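Long-range contacts in reticulocyte binding protein (Streptococcus agalactiae COH1, PDB 3FAW), which is a cell-wall-anchored surface pullulanase that probably hydrolyses alpha-1,6-glucosidic linkages in pullulan, glycogen and related branched alpha-glucans: residues S157-I162 with V172-L177; Y202-I207 with T238-F243; K213-D218 with N233-T238; D218-S223 with S350-S355. All coordinates share one frame; numbering follows the deposited sequence.

Contact 1: residues S157-I162 with V172-L177; sequences SVTMII and VATTPL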
loop_
_atom_site.group_PDB
_atom_site.type_symbol
_atom_site.label_atom_id
_atom_site.label_comp_id
_atom_site.label_asym_id
_atom_site.label_seq_id
_atom_site.Cartn_x
_atom_site.Cartn_y
_atom_site.Cartn_z
ATOM N N SER A 157 1.848 0.896 -36.342
ATOM C CA SER A 157 0.862 -0.172 -36.452
ATOM C C SER A 157 0.760 -0.937 -35.140
ATOM O O SER A 157 1.725 -1.009 -34.376
ATOM C CB SER A 157 1.248 -1.130 -37.580
ATOM O OG SER A 157 2.468 -1.793 -37.282
ATOM N N VAL A 158 -0.418 -1.496 -34.886
ATOM C CA VAL A 158 -0.655 -2.325 -33.711
ATOM C C VAL A 158 -1.371 -3.595 -34.168
ATOM O O VAL A 158 -2.366 -3.528 -34.894
ATOM C CB VAL A 158 -1.478 -1.578 -32.637
ATOM C CG1 VAL A 158 -1.793 -2.490 -31.458
ATOM C CG2 VAL A 158 -0.720 -0.339 -32.153
ATOM N N THR A 159 -0.834 -4.743 -33.759
ATOM C CA THR A 159 -1.382 -6.049 -34.113
ATOM C C THR A 159 -1.630 -6.861 -32.849
ATOM O O THR A 159 -0.770 -6.915 -31.974
ATOM C CB THR A 159 -0.397 -6.823 -35.012
ATOM O OG1 THR A 159 -0.110 -6.050 -36.186
ATOM C CG2 THR A 159 -0.970 -8.174 -35.416
ATOM N N MET A 160 -2.804 -7.484 -32.754
ATOM C CA MET A 160 -3.102 -8.395 -31.654
ATOM C C MET A 160 -2.677 -9.814 -32.027
ATOM O O MET A 160 -2.966 -10.290 -33.123
ATOM C CB MET A 160 -4.593 -8.379 -31.310
ATOM C CG MET A 160 -4.931 -9.123 -30.021
ATOM S SD MET A 160 -6.693 -9.420 -29.778
ATOM C CE MET A 160 -7.257 -7.818 -29.190
ATOM N N ILE A 161 -1.982 -10.475 -31.106
ATOM C CA ILE A 161 -1.620 -11.877 -31.253
ATOM C C ILE A 161 -2.433 -12.667 -30.241
ATOM O O ILE A 161 -2.414 -12.349 -29.052
ATOM C CB ILE A 161 -0.121 -12.121 -30.976
ATOM C CG1 ILE A 161 0.750 -11.187 -31.820
ATOM C CG2 ILE A 161 0.236 -13.580 -31.255
ATOM C CD1 ILE A 161 2.228 -11.329 -31.534
ATOM N N ILE A 162 -3.138 -13.694 -30.713
ATOM C CA ILE A 162 -4.055 -14.459 -29.869
ATOM C C ILE A 162 -3.507 -15.864 -29.615
ATOM O O ILE A 162 -3.044 -16.534 -30.542
ATOM C CB ILE A 162 -5.470 -14.518 -30.492
ATOM C CG1 ILE A 162 -5.996 -13.096 -30.724
ATOM C CG2 ILE A 162 -6.422 -15.286 -29.591
ATOM C CD1 ILE A 162 -7.423 -13.023 -31.233
ATOM N N VAL A 172 -2.661 -18.787 -32.322
ATOM C CA VAL A 172 -3.782 -19.283 -33.135
ATOM C C VAL A 172 -4.334 -18.255 -34.140
ATOM O O VAL A 172 -4.999 -18.634 -35.106
ATOM C CB VAL A 172 -4.946 -19.821 -32.249
ATOM C CG1 VAL A 172 -4.501 -21.060 -31.472
ATOM C CG2 VAL A 172 -5.461 -18.745 -31.304
ATOM N N ALA A 173 -4.054 -16.969 -33.924
ATOM C CA ALA A 173 -4.535 -15.910 -34.819
ATOM C C ALA A 173 -3.848 -14.575 -34.560
ATOM O O ALA A 173 -3.382 -14.314 -33.448
ATOM C CB ALA A 173 -6.038 -15.746 -34.670
ATOM N N THR A 174 -3.787 -13.737 -35.597
ATOM C CA THR A 174 -3.362 -12.342 -35.458
ATOM C C THR A 174 -4.251 -11.438 -36.314
ATOM O O THR A 174 -4.751 -11.863 -37.359
ATOM C CB THR A 174 -1.887 -12.116 -35.879
ATOM O OG1 THR A 174 -1.807 -11.981 -37.302
ATOM C CG2 THR A 174 -0.989 -13.257 -35.412
ATOM N N THR A 175 -4.431 -10.193 -35.875
ATOM C CA THR A 175 -5.296 -9.243 -36.574
ATOM C C THR A 175 -4.828 -7.797 -36.345
ATOM O O THR A 175 -4.427 -7.452 -35.235
ATOM C CB THR A 175 -6.772 -9.414 -36.128
ATOM O OG1 THR A 175 -7.636 -8.661 -36.986
ATOM C CG2 THR A 175 -6.968 -8.975 -34.675
ATOM N N PRO A 176 -4.869 -6.951 -37.396
ATOM C CA PRO A 176 -4.433 -5.563 -37.247
ATOM C C PRO A 176 -5.527 -4.671 -36.670
ATOM O O PRO A 176 -6.700 -4.836 -37.011
ATOM C CB PRO A 176 -4.122 -5.149 -38.685
ATOM C CG PRO A 176 -5.079 -5.936 -39.503
ATOM C CD PRO A 176 -5.325 -7.229 -38.771
ATOM N N LEU A 177 -5.144 -3.739 -35.802
ATOM C CA LEU A 177 -6.079 -2.748 -35.270
ATOM C C LEU A 177 -6.027 -1.469 -36.106
ATOM O O LEU A 177 -5.057 -1.237 -36.839
ATOM C CB LEU A 177 -5.779 -2.452 -33.794
ATOM C CG LEU A 177 -6.278 -3.513 -32.800
ATOM C CD1 LEU A 177 -5.514 -4.817 -32.969
ATOM C CD2 LEU A 177 -6.189 -3.017 -31.359
HETATM O O HOH W 1 -2.394 -1.507 -37.227
#
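Val-172 turns CG1 anti to its carbonyl carbon (chi1 -66°), which leaves CG2 between the backbone N and the carbonyl carbon, facing Ile-162. There it meets Ile-162 CG2 at 4.0 Å, the two side chains crossing at about a right angle. At the other end, Leu-177 CG stands anti to its own carbonyl carbon, and CD1 lies 4.0 Å from Met-160 CB. Between these apolar contacts runs an antiparallel hairpin ladder, in which Met-160 N and O both bond Thr-175. Ile-162 N donates to Ala-173 O at 2.8 Å, while Ile-162 O accepts from Val-172 N at 2.9 Å; two residues thus face one, a classic beta bulge. Beyond the last direct bond, Leu-177 N to Val-158 O, a water joins Val-158 N to Leu-177 O. The hairpin belongs to the CBM48 beta-sandwich domain: strand 202-209 flanks 157-164, strand 184-189 flanks 170-179, and Tyr-205 and Leu-189 pack on Met-160.

Contact 2: residues Y202-I207 with T238-F243; sequences YYLYEI and TAKAAF. With CA (calcium ion), chain B.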
loop_
_atom_site.group_PDB
_atom_site.type_symbol
_atom_site.label_atom_id
_atom_site.label_comp_id
_atom_site.label_asym_id
_atom_site.label_seq_id
_atom_site.Cartn_x
_atom_site.Cartn_y
_atom_site.Cartn_z
ATOM N N TYR A 202 -5.953 -15.922 -24.705
ATOM C CA TYR A 202 -4.981 -14.927 -24.256
ATOM C C TYR A 202 -4.486 -14.070 -25.422
ATOM O O TYR A 202 -4.553 -14.491 -26.573
ATOM C CB TYR A 202 -3.802 -15.612 -23.569
ATOM C CG TYR A 202 -4.200 -16.578 -22.477
ATOM C CD1 TYR A 202 -4.027 -17.954 -22.635
ATOM C CD2 TYR A 202 -4.755 -16.121 -21.289
ATOM C CE1 TYR A 202 -4.386 -18.844 -21.624
ATOM C CE2 TYR A 202 -5.128 -17.004 -20.280
ATOM C CZ TYR A 202 -4.939 -18.359 -20.450
ATOM O OH TYR A 202 -5.295 -19.227 -19.443
ATOM N N TYR A 203 -4.003 -12.866 -25.117
ATOM C CA TYR A 203 -3.552 -11.941 -26.155
ATOM C C TYR A 203 -2.401 -11.025 -25.728
ATOM O O TYR A 203 -2.276 -10.647 -24.559
ATOM C CB TYR A 203 -4.730 -11.101 -26.687
ATOM C CG TYR A 203 -5.331 -10.131 -25.691
ATOM C CD1 TYR A 203 -5.011 -8.772 -25.728
ATOM C CD2 TYR A 203 -6.222 -10.567 -24.713
ATOM C CE1 TYR A 203 -5.560 -7.877 -24.817
ATOM C CE2 TYR A 203 -6.775 -9.679 -23.798
ATOM C CZ TYR A 203 -6.442 -8.337 -23.856
ATOM O OH TYR A 203 -6.993 -7.464 -22.946
ATOM N N LEU A 204 -1.553 -10.698 -26.702
ATOM C CA LEU A 204 -0.563 -9.635 -26.576
ATOM C C LEU A 204 -0.767 -8.666 -27.739
ATOM O O LEU A 204 -1.430 -9.005 -28.720
ATOM C CB LEU A 204 0.859 -10.198 -26.604
ATOM C CG LEU A 204 1.329 -11.009 -25.391
ATOM C CD1 LEU A 204 2.689 -11.640 -25.664
ATOM C CD2 LEU A 204 1.384 -10.155 -24.129
ATOM N N TYR A 205 -0.208 -7.463 -27.618
ATOM C CA TYR A 205 -0.193 -6.498 -28.721
ATOM C C TYR A 205 1.233 -6.301 -29.216
ATOM O O TYR A 205 2.134 -6.049 -28.418
ATOM C CB TYR A 205 -0.754 -5.146 -28.274
ATOM C CG TYR A 205 -2.250 -5.120 -28.083
ATOM C CD1 TYR A 205 -3.110 -5.310 -29.162
ATOM C CD2 TYR A 205 -2.809 -4.888 -26.825
ATOM C CE1 TYR A 205 -4.489 -5.282 -28.992
ATOM C CE2 TYR A 205 -4.187 -4.853 -26.649
ATOM C CZ TYR A 205 -5.019 -5.049 -27.738
ATOM O OH TYR A 205 -6.383 -5.027 -27.570
ATOM N N GLU A 206 1.431 -6.412 -30.526
ATOM C CA GLU A 206 2.718 -6.094 -31.140
ATOM C C GLU A 206 2.675 -4.696 -31.749
ATOM O O GLU A 206 1.918 -4.442 -32.691
ATOM C CB GLU A 206 3.105 -7.126 -32.203
ATOM C CG GLU A 206 4.553 -6.988 -32.668
ATOM C CD GLU A 206 4.973 -8.094 -33.620
ATOM O OE1 GLU A 206 4.334 -8.238 -34.683
ATOM O OE2 GLU A 206 5.943 -8.813 -33.305
ATOM N N ILE A 207 3.490 -3.799 -31.202
ATOM C CA ILE A 207 3.518 -2.402 -31.626
ATOM C C ILE A 207 4.752 -2.157 -32.478
ATOM O O ILE A 207 5.854 -2.542 -32.101
ATOM C CB ILE A 207 3.529 -1.441 -30.414
ATOM C CG1 ILE A 207 2.291 -1.678 -29.541
ATOM C CG2 ILE A 207 3.569 0.018 -30.877
ATOM C CD1 ILE A 207 2.183 -0.739 -28.356
ATOM N N THR A 238 6.452 -10.394 -20.671
ATOM C CA THR A 238 5.339 -10.072 -19.792
ATOM C C THR A 238 4.383 -11.253 -19.754
ATOM O O THR A 238 4.462 -12.166 -20.580
ATOM C CB THR A 238 4.544 -8.832 -20.285
ATOM O OG1 THR A 238 3.865 -9.142 -21.512
ATOM C CG2 THR A 238 5.461 -7.641 -20.493
ATOM N N ALA A 239 3.473 -11.224 -18.790
ATOM C CA ALA A 239 2.339 -12.138 -18.790
ATOM C C ALA A 239 1.455 -11.788 -19.986
ATOM O O ALA A 239 1.599 -10.717 -20.587
ATOM C CB ALA A 239 1.556 -12.024 -17.485
ATOM N N LYS A 240 0.557 -12.700 -20.341
ATOM C CA LYS A 240 -0.371 -12.474 -21.437
ATOM C C LYS A 240 -1.742 -12.115 -20.870
ATOM O O LYS A 240 -2.184 -12.701 -19.879
ATOM C CB LYS A 240 -0.464 -13.719 -22.324
ATOM C CG LYS A 240 0.859 -14.158 -22.934
ATOM C CD LYS A 240 0.680 -15.388 -23.818
ATOM C CE LYS A 240 2.014 -15.934 -24.314
ATOM N NZ LYS A 240 2.769 -16.653 -23.233
ATOM N N ALA A 241 -2.408 -11.147 -21.492
ATOM C CA ALA A 241 -3.763 -10.768 -21.075
ATOM C C ALA A 241 -4.756 -11.883 -21.406
ATOM O O ALA A 241 -4.469 -12.754 -22.225
ATOM C CB ALA A 241 -4.181 -9.466 -21.734
ATOM N N ALA A 242 -5.917 -11.860 -20.756
ATOM C CA ALA A 242 -6.944 -12.885 -20.970
ATOM C C ALA A 242 -8.287 -12.238 -21.266
ATOM O O ALA A 242 -8.598 -11.167 -20.736
ATOM C CB ALA A 242 -7.058 -13.790 -19.747
ATOM N N PHE A 243 -9.079 -12.891 -22.114
ATOM C CA PHE A 243 -10.441 -12.441 -22.393
ATOM C C PHE A 243 -11.380 -13.018 -21.337
ATOM O O PHE A 243 -11.588 -14.230 -21.287
ATOM C CB PHE A 243 -10.898 -12.859 -23.798
ATOM C CG PHE A 243 -10.067 -12.275 -24.912
ATOM C CD1 PHE A 243 -9.903 -10.905 -25.030
ATOM C CD2 PHE A 243 -9.466 -13.098 -25.854
ATOM C CE1 PHE A 243 -9.143 -10.365 -26.057
ATOM C CE2 PHE A 243 -8.698 -12.564 -26.884
ATOM C CZ PHE A 243 -8.540 -11.197 -26.985
HETATM CA CA CA B . -6.152 -21.660 -19.659
HETATM O O HOH W 2 -5.789 -24.068 -19.426
HETATM O O HOH W 3 -3.783 -21.886 -19.906
HETATM O O HOH W 4 -8.432 -22.595 -19.499
HETATM O O HOH W 5 -7.901 -20.046 -20.479
#
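Tyr-202 to Tyr-203 and Ala-241 to Ala-242 form a two-pair antiparallel ladder, closed by Tyr-203 N to Ala-241 O at 2.9 Å, with the donor 40° above the carbonyl plane, and by a weak return bond from Ala-241 N to Tyr-203 O. Short strand 241-242 thereby joins the antiparallel sheet of the CBM48 beta-sandwich. Both faces of the Tyr-203 ring are met. Ala-241 CB makes a CH-pi contact over one, 3.5 Å from the ring centroid; on the other, Phe-243 lies nearly parallel but slid apart, planes at 8°, so that the rings barely overlap and Phe-243 CE1 comes 3.2 Å from Tyr-203 CD2. Tyr-203 OH hydrogen-bonds Asp-218 OD2. Farther along, Leu-204 CG rests against Lys-240 CG at 4.0 Å, whereas Lys-240 NZ hydrogen-bonds Gln-168 OE1. On the sheet face opposite Tyr-203, Ala-242 CB touches the edge of the Tyr-202 ring at CD2, 3.6 Å away. That ring ends in a metal ligand: Tyr-202 OH binds the calcium ion at 2.6 Å, beside four waters and the carbonyl oxygens of Lys-165 and Lys-363.

Contact 3: residues K213-D218 with N233-T238; sequences KVKILD and NDDIKT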
loop_
_atom_site.group_PDB
_atom_site.type_symbol
_atom_site.label_atom_id
_atom_site.label_comp_id
_atom_site.label_asym_id
_atom_site.label_seq_id
_atom_site.Cartn_x
_atom_site.Cartn_y
_atom_site.Cartn_z
ATOM N N LYS A 213 9.928 -3.581 -33.334
ATOM C CA LYS A 213 8.669 -4.211 -32.938
ATOM C C LYS A 213 8.799 -4.720 -31.508
ATOM O O LYS A 213 9.845 -5.246 -31.131
ATOM C CB LYS A 213 8.335 -5.395 -33.848
ATOM C CG LYS A 213 7.861 -5.034 -35.241
ATOM C CD LYS A 213 7.565 -6.299 -36.039
ATOM C CE LYS A 213 7.112 -5.992 -37.459
ATOM N NZ LYS A 213 8.170 -5.315 -38.257
ATOM N N VAL A 214 7.740 -4.576 -30.715
ATOM C CA VAL A 214 7.744 -5.099 -29.348
ATOM C C VAL A 214 6.358 -5.604 -28.929
ATOM O O VAL A 214 5.340 -5.053 -29.338
ATOM C CB VAL A 214 8.279 -4.043 -28.347
ATOM C CG1 VAL A 214 7.276 -2.901 -28.151
ATOM C CG2 VAL A 214 8.643 -4.702 -27.023
ATOM N N LYS A 215 6.337 -6.663 -28.121
ATOM C CA LYS A 215 5.086 -7.277 -27.664
ATOM C C LYS A 215 4.755 -6.816 -26.248
ATOM O O LYS A 215 5.553 -7.015 -25.322
ATOM C CB LYS A 215 5.179 -8.805 -27.746
ATOM C CG LYS A 215 5.324 -9.314 -29.184
ATOM C CD LYS A 215 5.598 -10.812 -29.275
ATOM C CE LYS A 215 5.851 -11.218 -30.728
ATOM N NZ LYS A 215 6.107 -12.676 -30.902
ATOM N N ILE A 216 3.580 -6.205 -26.086
ATOM C CA ILE A 216 3.208 -5.548 -24.822
ATOM C C ILE A 216 1.973 -6.155 -24.144
ATOM O O ILE A 216 1.195 -6.885 -24.762
ATOM C CB ILE A 216 3.029 -3.996 -25.000
ATOM C CG1 ILE A 216 1.790 -3.644 -25.831
ATOM C CG2 ILE A 216 4.278 -3.385 -25.641
ATOM C CD1 ILE A 216 0.501 -3.561 -25.047
ATOM N N LEU A 217 1.815 -5.836 -22.860
ATOM C CA LEU A 217 0.698 -6.321 -22.048
ATOM C C LEU A 217 -0.346 -5.223 -21.930
ATOM O O LEU A 217 -0.037 -4.121 -21.485
ATOM C CB LEU A 217 1.186 -6.730 -20.650
ATOM C CG LEU A 217 0.122 -6.995 -19.575
ATOM C CD1 LEU A 217 -0.892 -8.027 -20.056
ATOM C CD2 LEU A 217 0.762 -7.446 -18.255
ATOM N N ASP A 218 -1.577 -5.529 -22.338
ATOM C CA ASP A 218 -2.702 -4.606 -22.199
ATOM C C ASP A 218 -2.787 -4.109 -20.748
ATOM O O ASP A 218 -3.040 -4.901 -19.838
ATOM C CB ASP A 218 -4.001 -5.315 -22.605
ATOM C CG ASP A 218 -5.193 -4.379 -22.691
ATOM O OD1 ASP A 218 -5.065 -3.177 -22.366
ATOM O OD2 ASP A 218 -6.279 -4.853 -23.090
ATOM N N ASN A 233 11.731 -14.062 -22.029
ATOM C CA ASN A 233 12.839 -13.979 -22.991
ATOM C C ASN A 233 12.870 -12.599 -23.664
ATOM O O ASN A 233 12.167 -11.685 -23.230
ATOM C CB ASN A 233 12.789 -15.140 -24.009
ATOM C CG ASN A 233 11.508 -15.170 -24.832
ATOM O OD1 ASN A 233 10.961 -14.134 -25.199
ATOM N ND2 ASN A 233 11.035 -16.376 -25.140
ATOM N N ASP A 234 13.694 -12.443 -24.698
ATOM C CA ASP A 234 13.821 -11.166 -25.410
ATOM C C ASP A 234 12.558 -10.788 -26.196
ATOM O O ASP A 234 12.316 -9.605 -26.449
ATOM C CB ASP A 234 15.025 -11.200 -26.364
ATOM C CG ASP A 234 16.361 -11.249 -25.631
ATOM O OD1 ASP A 234 16.400 -10.978 -24.411
ATOM O OD2 ASP A 234 17.381 -11.559 -26.285
ATOM N N ASP A 235 11.764 -11.791 -26.573
ATOM C CA ASP A 235 10.584 -11.585 -27.403
ATOM C C ASP A 235 9.326 -11.348 -26.565
ATOM O O ASP A 235 8.618 -10.359 -26.758
ATOM C CB ASP A 235 10.379 -12.792 -28.313
ATOM C CG ASP A 235 9.210 -12.618 -29.253
ATOM O OD1 ASP A 235 9.153 -11.574 -29.936
ATOM O OD2 ASP A 235 8.352 -13.527 -29.309
ATOM N N ILE A 236 9.043 -12.273 -25.654
ATOM C CA ILE A 236 7.898 -12.153 -24.753
ATOM C C ILE A 236 8.415 -12.029 -23.319
ATOM O O ILE A 236 9.004 -12.965 -22.783
ATOM C CB ILE A 236 6.947 -13.358 -24.897
ATOM C CG1 ILE A 236 6.245 -13.312 -26.260
ATOM C CG2 ILE A 236 5.920 -13.367 -23.777
ATOM C CD1 ILE A 236 5.591 -14.623 -26.669
ATOM N N LYS A 237 8.196 -10.862 -22.714
ATOM C CA LYS A 237 8.757 -10.541 -21.395
ATOM C C LYS A 237 7.704 -10.036 -20.408
ATOM O O LYS A 237 8.021 -9.350 -19.429
ATOM C CB LYS A 237 9.909 -9.534 -21.537
ATOM C CG LYS A 237 9.701 -8.420 -22.559
ATOM C CD LYS A 237 10.910 -7.476 -22.564
ATOM C CE LYS A 237 11.013 -6.666 -23.842
ATOM N NZ LYS A 237 9.941 -5.646 -23.984
ATOM N N THR A 238 6.452 -10.394 -20.671
ATOM C CA THR A 238 5.339 -10.072 -19.792
ATOM C C THR A 238 4.383 -11.253 -19.754
ATOM O O THR A 238 4.462 -12.166 -20.580
ATOM C CB THR A 238 4.544 -8.832 -20.285
ATOM O OG1 THR A 238 3.865 -9.142 -21.512
ATOM C CG2 THR A 238 5.461 -7.641 -20.493
HETATM O O HOH W 6 5.558 -9.411 -23.645
HETATM O O HOH W 7 8.586 -8.491 -28.704
#
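Asp-235 OD2 accepts a hydrogen bond of 2.9 Å from Lys-215 NZ on its syn lone pair, the core of a salt bridge to which OD1 adds a weak second bond. The Lys-215 chain is extended beyond CG, and its CD brushes Ile-236 CG1 at 4.0 Å. Asn-233 OD1 shapes the loop that presents Asp-235: it accepts from Asp-235 N at 2.8 Å, an Asx turn, and from Ile-236 N at 2.7 Å, which makes the wider Asx motif. The backbones run 19° apart in direction, but their nearest CA atoms, those of Lys-215 and Ile-236, are 6.3 Å apart, and two waters bridge the gap. One accepts from Lys-215 N and donates to Asp-235 O. The other donates to Lys-215 O and, at 2.7 Å, to Thr-238 OG1, while accepting from Lys-237 N. Lys-237 NZ passes Val-214 CG2 at 3.4 Å on its way to a salt bridge with Asp-403, and also makes a cation-pi contact with Tyr-399. Loop 233-238 is therefore coupled to strand 212-216 of the CBM48 sheet by one salt bridge and two bridging waters, with no direct backbone hydrogen bond between the two segments.

Contact 4: residues D218-S223 with S350-S355; sequences DPYAKS and SYFALS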
loop_
_atom_site.group_PDB
_atom_site.type_symbol
_atom_site.label_atom_id
_atom_site.label_comp_id
_atom_site.label_asym_id
_atom_site.label_seq_id
_atom_site.Cartn_x
_atom_site.Cartn_y
_atom_site.Cartn_z
ATOM N N ASP A 218 -1.577 -5.529 -22.338
ATOM C CA ASP A 218 -2.702 -4.606 -22.199
ATOM C C ASP A 218 -2.787 -4.109 -20.748
ATOM O O ASP A 218 -3.040 -4.901 -19.838
ATOM C CB ASP A 218 -4.001 -5.315 -22.605
ATOM C CG ASP A 218 -5.193 -4.379 -22.691
ATOM O OD1 ASP A 218 -5.065 -3.177 -22.366
ATOM O OD2 ASP A 218 -6.279 -4.853 -23.090
ATOM N N PRO A 219 -2.554 -2.799 -20.520
ATOM C CA PRO A 219 -2.633 -2.297 -19.145
ATOM C C PRO A 219 -4.025 -2.397 -18.509
ATOM O O PRO A 219 -4.122 -2.433 -17.290
ATOM C CB PRO A 219 -2.176 -0.831 -19.259
ATOM C CG PRO A 219 -2.239 -0.487 -20.679
ATOM C CD PRO A 219 -2.186 -1.746 -21.484
ATOM N N TYR A 220 -5.073 -2.454 -19.332
ATOM C CA TYR A 220 -6.455 -2.587 -18.864
ATOM C C TYR A 220 -6.954 -4.036 -18.864
ATOM O O TYR A 220 -8.156 -4.275 -18.782
ATOM C CB TYR A 220 -7.383 -1.708 -19.717
ATOM C CG TYR A 220 -7.363 -0.263 -19.299
ATOM C CD1 TYR A 220 -6.245 0.528 -19.546
ATOM C CD2 TYR A 220 -8.446 0.313 -18.641
ATOM C CE1 TYR A 220 -6.205 1.850 -19.157
ATOM C CE2 TYR A 220 -8.416 1.644 -18.245
ATOM C CZ TYR A 220 -7.288 2.406 -18.510
ATOM O OH TYR A 220 -7.225 3.723 -18.137
ATOM N N ALA A 221 -6.029 -4.990 -18.944
ATOM C CA ALA A 221 -6.351 -6.417 -18.866
ATOM C C ALA A 221 -7.025 -6.780 -17.537
ATOM O O ALA A 221 -6.523 -6.431 -16.465
ATOM C CB ALA A 221 -5.079 -7.256 -19.060
ATOM N N LYS A 222 -8.157 -7.480 -17.621
ATOM C CA LYS A 222 -8.945 -7.854 -16.446
ATOM C C LYS A 222 -8.543 -9.212 -15.868
ATOM O O LYS A 222 -8.920 -9.546 -14.746
ATOM C CB LYS A 222 -10.442 -7.855 -16.786
ATOM C CG LYS A 222 -10.973 -6.526 -17.344
ATOM C CD LYS A 222 -10.751 -5.354 -16.385
ATOM C CE LYS A 222 -11.289 -4.052 -16.953
ATOM N NZ LYS A 222 -10.562 -3.633 -18.186
ATOM N N SER A 223 -7.807 -10.001 -16.647
ATOM C CA SER A 223 -7.164 -11.216 -16.141
ATOM C C SER A 223 -5.982 -11.597 -17.034
ATOM O O SER A 223 -5.700 -10.916 -18.028
ATOM C CB SER A 223 -8.161 -12.380 -16.025
ATOM O OG SER A 223 -7.638 -13.425 -15.206
ATOM N N SER A 350 0.314 -5.664 -13.229
ATOM C CA SER A 350 -0.989 -5.138 -13.661
ATOM C C SER A 350 -1.691 -4.398 -12.523
ATOM O O SER A 350 -1.468 -4.695 -11.343
ATOM C CB SER A 350 -1.889 -6.265 -14.184
ATOM O OG SER A 350 -3.116 -5.757 -14.705
ATOM N N TYR A 351 -2.531 -3.433 -12.895
ATOM C CA TYR A 351 -3.320 -2.656 -11.935
ATOM C C TYR A 351 -4.810 -3.008 -11.972
ATOM O O TYR A 351 -5.574 -2.531 -11.139
ATOM C CB TYR A 351 -3.106 -1.151 -12.162
ATOM C CG TYR A 351 -1.700 -0.701 -11.818
ATOM C CD1 TYR A 351 -1.167 -0.938 -10.550
ATOM C CD2 TYR A 351 -0.897 -0.054 -12.754
ATOM C CE1 TYR A 351 0.115 -0.545 -10.222
ATOM C CE2 TYR A 351 0.399 0.350 -12.430
ATOM C CZ TYR A 351 0.897 0.097 -11.161
ATOM O OH TYR A 351 2.171 0.485 -10.822
ATOM N N PHE A 352 -5.197 -3.852 -12.930
ATOM C CA PHE A 352 -6.569 -4.359 -13.064
ATOM C C PHE A 352 -6.649 -5.872 -12.868
ATOM O O PHE A 352 -7.606 -6.377 -12.280
ATOM C CB PHE A 352 -7.116 -4.056 -14.464
ATOM C CG PHE A 352 -7.363 -2.604 -14.732
ATOM C CD1 PHE A 352 -8.638 -2.070 -14.611
ATOM C CD2 PHE A 352 -6.326 -1.776 -15.141
ATOM C CE1 PHE A 352 -8.875 -0.727 -14.878
ATOM C CE2 PHE A 352 -6.554 -0.433 -15.404
ATOM C CZ PHE A 352 -7.830 0.090 -15.274
ATOM N N ALA A 353 -5.659 -6.590 -13.401
ATOM C CA ALA A 353 -5.651 -8.050 -13.383
ATOM C C ALA A 353 -5.060 -8.612 -12.085
ATOM O O ALA A 353 -3.965 -8.222 -11.668
ATOM C CB ALA A 353 -4.890 -8.583 -14.588
ATOM N N LEU A 354 -5.794 -9.538 -11.468
ATOM C CA LEU A 354 -5.390 -10.173 -10.211
ATOM C C LEU A 354 -4.228 -11.127 -10.421
ATOM O O LEU A 354 -4.029 -11.651 -11.516
ATOM C CB LEU A 354 -6.561 -10.955 -9.599
ATOM C CG LEU A 354 -7.787 -10.139 -9.180
ATOM C CD1 LEU A 354 -8.943 -11.044 -8.732
ATOM C CD2 LEU A 354 -7.431 -9.148 -8.092
ATOM N N SER A 355 -3.467 -11.346 -9.355
ATOM C CA SER A 355 -2.409 -12.344 -9.350
ATOM C C SER A 355 -3.027 -13.740 -9.413
ATOM O O SER A 355 -4.089 -13.987 -8.834
ATOM C CB SER A 355 -1.562 -12.205 -8.083
ATOM O OG SER A 355 -0.539 -13.186 -8.032
HETATM O O HOH W 8 -2.182 -5.336 -17.307
HETATM O O HOH W 9 -2.117 -2.358 -15.377
HETATM O O HOH W 10 -8.053 -10.961 -12.611
HETATM O O HOH W 11 -9.688 -8.209 -12.603
#
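Phe-352 and Tyr-220 make the tight half of this contact, where the type I turn from Asp-218 to Ala-221, in the loop after strand 212-216 of the CBM48-family domain, meets a loop that follows the second strand of the catalytic TIM barrel. The two rings lie obliquely, planes at 31°, with Phe-352 CE2 over the centre of the Tyr-220 ring and CZ 3.4 Å from Tyr-220 CE2. In return, Tyr-220 CA sits over a face of the Phe-352 ring. Pro-219 O lies 3.1 Å from Phe-352 CD2, and Ala-221 O 3.2 Å from Phe-352 CB, at the root of the side chain. Tyr-220 OH goes on to Asp-440, extending the join to helix 432-449. No direct hydrogen bond crosses anywhere; on the looser side Ala-353 CB packs on Ser-223 CA at 3.8 Å and four waters mediate. They link Asp-218 O to Ser-350 OG, Pro-219 O to Tyr-351 N, and Lys-222 O to both Leu-354 N and Phe-352 O. Within its own loop Ser-350 OG accepts from Ala-353 N at 3.0 Å, an ST motif. Beside the Phe-352 ring, the bent Lys-222 chain returns its NZ to Tyr-220 O at 2.6 Å.

In the fold
Contacts 1, 2 and 3 all reach one antiparallel sheet, contact 3 by laying a loop on it, while contact 4 ties the chain leaving it to the TIM barrel. Contacts 1 and 2 are neighbours through strands 157-164 and 202-209, and strand 202-209 in turn pairs with strand 212-216 of contact 3, which is nested in the loop closed by contact 2. Contacts 2 and 4 are buried and rely on aromatic rings; contacts 1 and 3 are partly exposed, the first held by a regular ladder, the second by a salt bridge and waters. Asp-218 belongs to both contacts 3 and 4, and a probable hydrogen bond from Ala-242 N to Ser-223 O joins contact 2 to contact 4.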